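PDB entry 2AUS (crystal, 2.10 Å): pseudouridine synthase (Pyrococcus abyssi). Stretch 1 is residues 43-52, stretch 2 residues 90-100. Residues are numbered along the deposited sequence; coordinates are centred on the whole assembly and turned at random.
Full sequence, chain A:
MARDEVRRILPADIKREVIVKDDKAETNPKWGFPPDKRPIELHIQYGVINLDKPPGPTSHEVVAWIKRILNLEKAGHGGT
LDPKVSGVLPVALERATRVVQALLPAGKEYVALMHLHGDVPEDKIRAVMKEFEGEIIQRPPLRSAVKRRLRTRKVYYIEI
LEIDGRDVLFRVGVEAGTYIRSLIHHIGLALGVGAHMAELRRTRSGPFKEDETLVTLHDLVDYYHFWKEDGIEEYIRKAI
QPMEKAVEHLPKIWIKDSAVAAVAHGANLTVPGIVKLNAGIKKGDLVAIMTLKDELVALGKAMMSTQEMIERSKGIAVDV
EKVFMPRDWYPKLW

Stretch 1 (43-52) HIQYGVINLD
Stretch 2 90-100: PVALERATRVV

At the apolar centre of the contact, Ile49 and Val91 project from the same face of the sheet, with Ile49 CB 4.4 Å from Val91 CB. Ile49 adopts the m,t rotamer (chi1 -58°, chi2 179°), which extends its chain so that CD1 lies 3.8 Å from Leu93 CD2. Val91 is t (chi1 -177°), and its CG2 is 4.4 Å from Leu51 CB. Leu93, in the m,t rotamer with chi1 at -40°, also meets the preceding helix, its CD1 lying 4.2 Å from CG2 of Ile44 (m,t). Branched aliphatic residues suit this buried layer, since they fill it without leaving polar groups unpaired.

The other face carries Val48, Ala92, Asn50 and Pro90. Val48 (m, chi1 -73°) places CG1 3.9 Å from Ala92 CB and 3.6 Å from CG1 of Val99, which is p (chi1 80°). The CA atoms of Val48 and Ala92 are 4.1 Å apart, and the Ala92 methyl packs beside Val48 on this face.

The two strands, 47-52 and 90-93, are antiparallel, their N-to-C directions 158° apart and their axes approaching to 4.4 Å. Backbone pairing fixes the register: Val48 with Ala92, Ile49 with Val91 and Asn50 with Pro90. Ile49 and Val91 form the hydrogen-bonded pair, Ile49 N donating to Val91 O at 2.7 Å and Val91 N to Ile49 O at 2.9 Å. The neighbouring pairs are of the non-hydrogen-bonded type, and Pro90, which has no amide hydrogen, is well accommodated in one of them. CA-H...O contacts supplement the ladder, from Val48 CA to Val91 O (3.4 Å) and from Pro90 CA to Ile49 O (3.3 Å). A further hydrogen bond runs from Leu93 N to Gly47 O at 2.8 Å.

Gly47 (phi/psi -111/164) begins the first strand just after Tyr46 (-124/38) leaves the helix. Its lack of a side chain matters here, because an ideal CB would lie 2.6 Å from His43 O. In the second stretch, Glu94 turns the chain with a positive phi (40/-115), and a 3-10 segment follows from Arg95 (-62/-22). Thr97 OG1 secures this turn by donating to Glu94 O at 2.7 Å.

Gln45 O accepts a weak hydrogen bond from Ala96 N at 3.4 Å, and lies 2.9 Å from Arg95 N. The methyl of Ala96 fills the space beside the backbone, its CB 3.8 Å from both Tyr46 C and Gly47 O.

At the polar edge, Tyr46 (m, chi2 -86°) points its CB away, but its ring end returns to the second stretch. Arg95 CB lies over one ring face, 3.9 Å from the centroid, and its m,m,m side chain brings NE to Tyr46 OH in a weak hydrogen bond of 2.9 Å. Arginine thus supplies both aliphatic packing and a donor. Gln45 (m,m) lies alongside, with OE1 3.3 Å from Arg95 CG and NE2 3.5 Å from Glu94 OE2. Altogether 720 Å² is buried.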

ATOM      1  N   HIS A  43      -5.379 -20.634  24.449  1.00 41.19           N
ATOM      2  CA  HIS A  43      -5.232 -19.203  24.679  1.00 40.78           C
ATOM      3  C   HIS A  43      -5.584 -18.436  23.403  1.00 41.05           C
ATOM      4  O   HIS A  43      -6.274 -17.415  23.437  1.00 38.67           O
ATOM      5  CB  HIS A  43      -3.785 -18.905  25.080  1.00 41.73           C
ATOM      6  CG  HIS A  43      -3.508 -17.457  25.330  1.00 40.99           C
ATOM      7  ND1 HIS A  43      -4.042 -16.770  26.398  1.00 43.66           N
ATOM      8  CD2 HIS A  43      -2.729 -16.572  24.663  1.00 41.94           C
ATOM      9  CE1 HIS A  43      -3.602 -15.525  26.383  1.00 41.81           C
ATOM     10  NE2 HIS A  43      -2.803 -15.378  25.342  1.00 43.31           N
ATOM     11  N   ILE A  44      -5.102 -18.941  22.274  1.00 40.52           N
ATOM     12  CA  ILE A  44      -5.366 -18.305  20.992  1.00 40.82           C
ATOM     13  C   ILE A  44      -6.819 -18.532  20.574  1.00 40.50           C
ATOM     14  O   ILE A  44      -7.468 -17.629  20.052  1.00 39.75           O
ATOM     15  CB  ILE A  44      -4.397 -18.847  19.911  1.00 41.97           C
ATOM     16  CG1 ILE A  44      -2.977 -18.364  20.227  1.00 42.21           C
ATOM     17  CG2 ILE A  44      -4.835 -18.397  18.524  1.00 39.34           C
ATOM     18  CD1 ILE A  44      -1.931 -18.794  19.213  1.00 44.77           C
ATOM     19  N   GLN A  45      -7.328 -19.733  20.829  1.00 40.29           N
ATOM     20  CA  GLN A  45      -8.707 -20.078  20.495  1.00 39.88           C
ATOM     21  C   GLN A  45      -9.691 -19.165  21.213  1.00 38.74           C
ATOM     22  O   GLN A  45     -10.789 -18.908  20.713  1.00 38.64           O
ATOM     23  CB  GLN A  45      -9.005 -21.523  20.900  1.00 43.89           C
ATOM     24  CG  GLN A  45      -8.503 -22.578  19.940  1.00 52.59           C
ATOM     25  CD  GLN A  45      -9.423 -22.754  18.746  1.00 57.59           C
ATOM     26  OE1 GLN A  45     -10.612 -23.057  18.902  1.00 58.45           O
ATOM     27  NE2 GLN A  45      -8.881 -22.569  17.545  1.00 57.89           N
ATOM     28  N   TYR A  46      -9.296 -18.689  22.390  1.00 34.45           N
ATOM     29  CA  TYR A  46     -10.142 -17.819  23.192  1.00 35.37           C
ATOM     30  C   TYR A  46      -9.431 -16.514  23.499  1.00 36.27           C
ATOM     31  O   TYR A  46      -9.557 -15.975  24.596  1.00 36.85           O
ATOM     32  CB  TYR A  46     -10.521 -18.529  24.502  1.00 34.94           C
ATOM     33  CG  TYR A  46     -11.342 -19.773  24.270  1.00 34.31           C
ATOM     34  CD1 TYR A  46     -12.726 -19.703  24.141  1.00 32.87           C
ATOM     35  CD2 TYR A  46     -10.726 -21.006  24.070  1.00 35.52           C
ATOM     36  CE1 TYR A  46     -13.473 -20.826  23.814  1.00 33.68           C
ATOM     37  CE2 TYR A  46     -11.461 -22.133  23.739  1.00 37.42           C
ATOM     38  CZ  TYR A  46     -12.834 -22.033  23.608  1.00 36.54           C
ATOM     39  OH  TYR A  46     -13.563 -23.129  23.221  1.00 38.57           O
ATOM     40  N   GLY A  47      -8.686 -16.002  22.523  1.00 36.92           N
ATOM     41  CA  GLY A  47      -7.957 -14.768  22.743  1.00 35.77           C
ATOM     42  C   GLY A  47      -8.467 -13.568  21.964  1.00 37.32           C
ATOM     43  O   GLY A  47      -9.232 -13.705  21.009  1.00 34.76           O
ATOM     44  N   VAL A  48      -8.036 -12.385  22.396  1.00 37.17           N
ATOM     45  CA  VAL A  48      -8.391 -11.122  21.752  1.00 38.41           C
ATOM     46  C   VAL A  48      -7.096 -10.339  21.605  1.00 37.79           C
ATOM     47  O   VAL A  48      -6.295 -10.280  22.538  1.00 38.80           O
ATOM     48  CB  VAL A  48      -9.367 -10.283  22.607  1.00 37.69           C
ATOM     49  CG1 VAL A  48     -10.749 -10.902  22.585  1.00 42.27           C
ATOM     50  CG2 VAL A  48      -8.858 -10.205  24.045  1.00 41.65           C
ATOM     51  N   ILE A  49      -6.885  -9.749  20.435  1.00 36.29           N
ATOM     52  CA  ILE A  49      -5.672  -8.982  20.186  1.00 35.64           C
ATOM     53  C   ILE A  49      -5.937  -7.494  20.308  1.00 36.05           C
ATOM     54  O   ILE A  49      -6.920  -6.985  19.769  1.00 36.36           O
ATOM     55  CB  ILE A  49      -5.127  -9.238  18.760  1.00 36.42           C
ATOM     56  CG1 ILE A  49      -4.841 -10.727  18.572  1.00 35.68           C
ATOM     57  CG2 ILE A  49      -3.856  -8.420  18.524  1.00 34.71           C
ATOM     58  CD1 ILE A  49      -4.329 -11.077  17.175  1.00 35.43           C
ATOM     59  N   ASN A  50      -5.078  -6.793  21.039  1.00 36.36           N
ATOM     60  CA  ASN A  50      -5.213  -5.344  21.161  1.00 36.05           C
ATOM     61  C   ASN A  50      -4.295  -4.822  20.057  1.00 36.26           C
ATOM     62  O   ASN A  50      -3.129  -4.497  20.282  1.00 34.92           O
ATOM     63  CB  ASN A  50      -4.753  -4.878  22.536  1.00 37.16           C
ATOM     64  CG  ASN A  50      -4.888  -3.379  22.718  1.00 40.31           C
ATOM     65  OD1 ASN A  50      -5.666  -2.720  22.024  1.00 40.52           O
ATOM     66  ND2 ASN A  50      -4.135  -2.834  23.661  1.00 39.31           N
ATOM     67  N   LEU A  51      -4.837  -4.772  18.846  1.00 34.63           N
ATOM     68  CA  LEU A  51      -4.065  -4.357  17.688  1.00 37.05           C
ATOM     69  C   LEU A  51      -4.045  -2.864  17.395  1.00 38.06           C
ATOM     70  O   LEU A  51      -5.051  -2.172  17.558  1.00 38.31           O
ATOM     71  CB  LEU A  51      -4.583  -5.090  16.455  1.00 36.44           C
ATOM     72  CG  LEU A  51      -3.667  -4.966  15.238  1.00 40.13           C
ATOM     73  CD1 LEU A  51      -2.607  -6.080  15.286  1.00 36.00           C
ATOM     74  CD2 LEU A  51      -4.485  -5.061  13.967  1.00 36.35           C
ATOM     75  N   ASP A  52      -2.886  -2.376  16.965  1.00 38.63           N
ATOM     76  CA  ASP A  52      -2.737  -0.970  16.586  1.00 40.11           C
ATOM     77  C   ASP A  52      -2.941  -1.009  15.083  1.00 40.12           C
ATOM     78  O   ASP A  52      -2.023  -1.354  14.336  1.00 38.77           O
ATOM     79  CB  ASP A  52      -1.324  -0.449  16.883  1.00 42.39           C
ATOM     80  CG  ASP A  52      -1.191   1.066  16.670  1.00 44.82           C
ATOM     81  OD1 ASP A  52      -2.031   1.661  15.960  1.00 45.23           O
ATOM     82  OD2 ASP A  52      -0.238   1.666  17.214  1.00 44.82           O
ATOM     83  N   PRO A  90      -9.525  -3.791  18.675  1.00 36.50           N
ATOM     84  CA  PRO A  90      -9.624  -5.110  19.307  1.00 36.64           C
ATOM     85  C   PRO A  90     -10.070  -6.145  18.281  1.00 37.06           C
ATOM     86  O   PRO A  90     -11.075  -5.958  17.591  1.00 37.27           O
ATOM     87  CB  PRO A  90     -10.674  -4.898  20.395  1.00 37.00           C
ATOM     88  CG  PRO A  90     -10.522  -3.455  20.737  1.00 36.39           C
ATOM     89  CD  PRO A  90     -10.384  -2.819  19.365  1.00 34.97           C
ATOM     90  N   VAL A  91      -9.318  -7.229  18.173  1.00 35.99           N
ATOM     91  CA  VAL A  91      -9.663  -8.286  17.235  1.00 37.34           C
ATOM     92  C   VAL A  91      -9.789  -9.593  18.013  1.00 38.69           C
ATOM     93  O   VAL A  91      -8.795 -10.116  18.529  1.00 38.06           O
ATOM     94  CB  VAL A  91      -8.584  -8.442  16.130  1.00 36.49           C
ATOM     95  CG1 VAL A  91      -9.005  -9.507  15.130  1.00 33.74           C
ATOM     96  CG2 VAL A  91      -8.380  -7.118  15.410  1.00 35.57           C
ATOM     97  N   ALA A  92     -11.015 -10.102  18.118  1.00 36.60           N
ATOM     98  CA  ALA A  92     -11.264 -11.351  18.831  1.00 37.72           C
ATOM     99  C   ALA A  92     -10.962 -12.510  17.882  1.00 39.33           C
ATOM    100  O   ALA A  92     -11.260 -12.435  16.686  1.00 39.00           O
ATOM    101  CB  ALA A  92     -12.718 -11.404  19.311  1.00 34.96           C
ATOM    102  N   LEU A  93     -10.381 -13.579  18.417  1.00 38.11           N
ATOM    103  CA  LEU A  93      -9.991 -14.724  17.601  1.00 39.52           C
ATOM    104  C   LEU A  93     -10.790 -16.013  17.797  1.00 41.68           C
ATOM    105  O   LEU A  93     -11.251 -16.330  18.898  1.00 39.70           O
ATOM    106  CB  LEU A  93      -8.516 -15.058  17.854  1.00 38.74           C
ATOM    107  CG  LEU A  93      -7.543 -13.886  17.993  1.00 38.09           C
ATOM    108  CD1 LEU A  93      -6.184 -14.421  18.409  1.00 38.60           C
ATOM    109  CD2 LEU A  93      -7.445 -13.117  16.672  1.00 36.98           C
ATOM    110  N   GLU A  94     -10.920 -16.757  16.703  1.00 42.35           N
ATOM    111  CA  GLU A  94     -11.591 -18.047  16.691  1.00 43.46           C
ATOM    112  C   GLU A  94     -12.858 -18.127  17.542  1.00 41.41           C
ATOM    113  O   GLU A  94     -13.846 -17.446  17.277  1.00 41.34           O
ATOM    114  CB  GLU A  94     -10.588 -19.118  17.139  1.00 45.77           C
ATOM    115  CG  GLU A  94      -9.279 -19.099  16.349  1.00 50.18           C
ATOM    116  CD  GLU A  94      -9.372 -19.837  15.012  1.00 54.32           C
ATOM    117  OE1 GLU A  94     -10.389 -19.683  14.303  1.00 55.76           O
ATOM    118  OE2 GLU A  94      -8.420 -20.570  14.664  1.00 57.86           O
ATOM    119  N   ARG A  95     -12.812 -18.963  18.574  1.00 41.69           N
ATOM    120  CA  ARG A  95     -13.944 -19.178  19.471  1.00 42.40           C
ATOM    121  C   ARG A  95     -14.404 -17.945  20.246  1.00 41.68           C
ATOM    122  O   ARG A  95     -15.542 -17.888  20.709  1.00 39.83           O
ATOM    123  CB  ARG A  95     -13.599 -20.297  20.452  1.00 44.92           C
ATOM    124  CG  ARG A  95     -13.431 -21.660  19.803  1.00 50.28           C
ATOM    125  CD  ARG A  95     -14.760 -22.382  19.728  1.00 58.16           C
ATOM    126  NE  ARG A  95     -15.383 -22.443  21.051  1.00 64.13           N
ATOM    127  CZ  ARG A  95     -16.562 -23.005  21.300  1.00 66.58           C
ATOM    128  NH1 ARG A  95     -17.255 -23.563  20.311  1.00 68.87           N
ATOM    129  NH2 ARG A  95     -17.053 -22.995  22.532  1.00 66.97           N
ATOM    130  N   ALA A  96     -13.521 -16.961  20.390  1.00 40.28           N
ATOM    131  CA  ALA A  96     -13.848 -15.737  21.110  1.00 40.49           C
ATOM    132  C   ALA A  96     -14.350 -14.627  20.185  1.00 39.99           C
ATOM    133  O   ALA A  96     -14.755 -13.557  20.649  1.00 39.26           O
ATOM    134  CB  ALA A  96     -12.626 -15.247  21.864  1.00 39.60           C
ATOM    135  N   THR A  97     -14.323 -14.888  18.884  1.00 40.45           N
ATOM    136  CA  THR A  97     -14.738 -13.913  17.881  1.00 40.24           C
ATOM    137  C   THR A  97     -15.896 -13.010  18.269  1.00 39.38           C
ATOM    138  O   THR A  97     -15.793 -11.792  18.158  1.00 40.42           O
ATOM    139  CB  THR A  97     -15.091 -14.606  16.535  1.00 40.77           C
ATOM    140  OG1 THR A  97     -13.898 -15.141  15.949  1.00 41.23           O
ATOM    141  CG2 THR A  97     -15.704 -13.605  15.554  1.00 41.62           C
ATOM    142  N   ARG A  98     -16.985 -13.596  18.741  1.00 39.20           N
ATOM    143  CA  ARG A  98     -18.169 -12.817  19.099  1.00 40.21           C
ATOM    144  C   ARG A  98     -18.071 -12.021  20.406  1.00 39.57           C
ATOM    145  O   ARG A  98     -18.991 -11.272  20.740  1.00 36.72           O
ATOM    146  CB  ARG A  98     -19.393 -13.738  19.163  1.00 43.92           C
ATOM    147  CG  ARG A  98     -19.611 -14.599  17.920  1.00 49.19           C
ATOM    148  CD  ARG A  98     -20.088 -13.784  16.727  1.00 56.78           C
ATOM    149  NE  ARG A  98     -20.277 -14.601  15.521  1.00 63.41           N
ATOM    150  CZ  ARG A  98     -21.049 -15.689  15.452  1.00 65.74           C
ATOM    151  NH1 ARG A  98     -21.715 -16.109  16.523  1.00 67.20           N
ATOM    152  NH2 ARG A  98     -21.163 -16.360  14.311  1.00 64.74           N
ATOM    153  N   VAL A  99     -16.974 -12.166  21.148  1.00 38.41           N
ATOM    154  CA  VAL A  99     -16.852 -11.424  22.408  1.00 39.17           C
ATOM    155  C   VAL A  99     -16.743  -9.903  22.177  1.00 41.25           C
ATOM    156  O   VAL A  99     -16.910  -9.106  23.110  1.00 41.08           O
ATOM    157  CB  VAL A  99     -15.632 -11.913  23.248  1.00 37.65           C
ATOM    158  CG1 VAL A  99     -14.333 -11.308  22.719  1.00 35.00           C
ATOM    159  CG2 VAL A  99     -15.846 -11.565  24.708  1.00 35.50           C
ATOM    160  N   VAL A 100     -16.475  -9.494  20.939  1.00 42.96           N
ATOM    161  CA  VAL A 100     -16.384  -8.063  20.643  1.00 45.10           C
ATOM    162  C   VAL A 100     -17.741  -7.389  20.841  1.00 45.80           C
ATOM    163  O   VAL A 100     -17.835  -6.166  20.863  1.00 45.99           O
ATOM    164  CB  VAL A 100     -15.890  -7.787  19.196  1.00 44.93           C
ATOM    165  CG1 VAL A 100     -14.446  -8.196  19.061  1.00 45.66           C
ATOM    166  CG2 VAL A 100     -16.752  -8.527  18.193  1.00 45.90           C
TER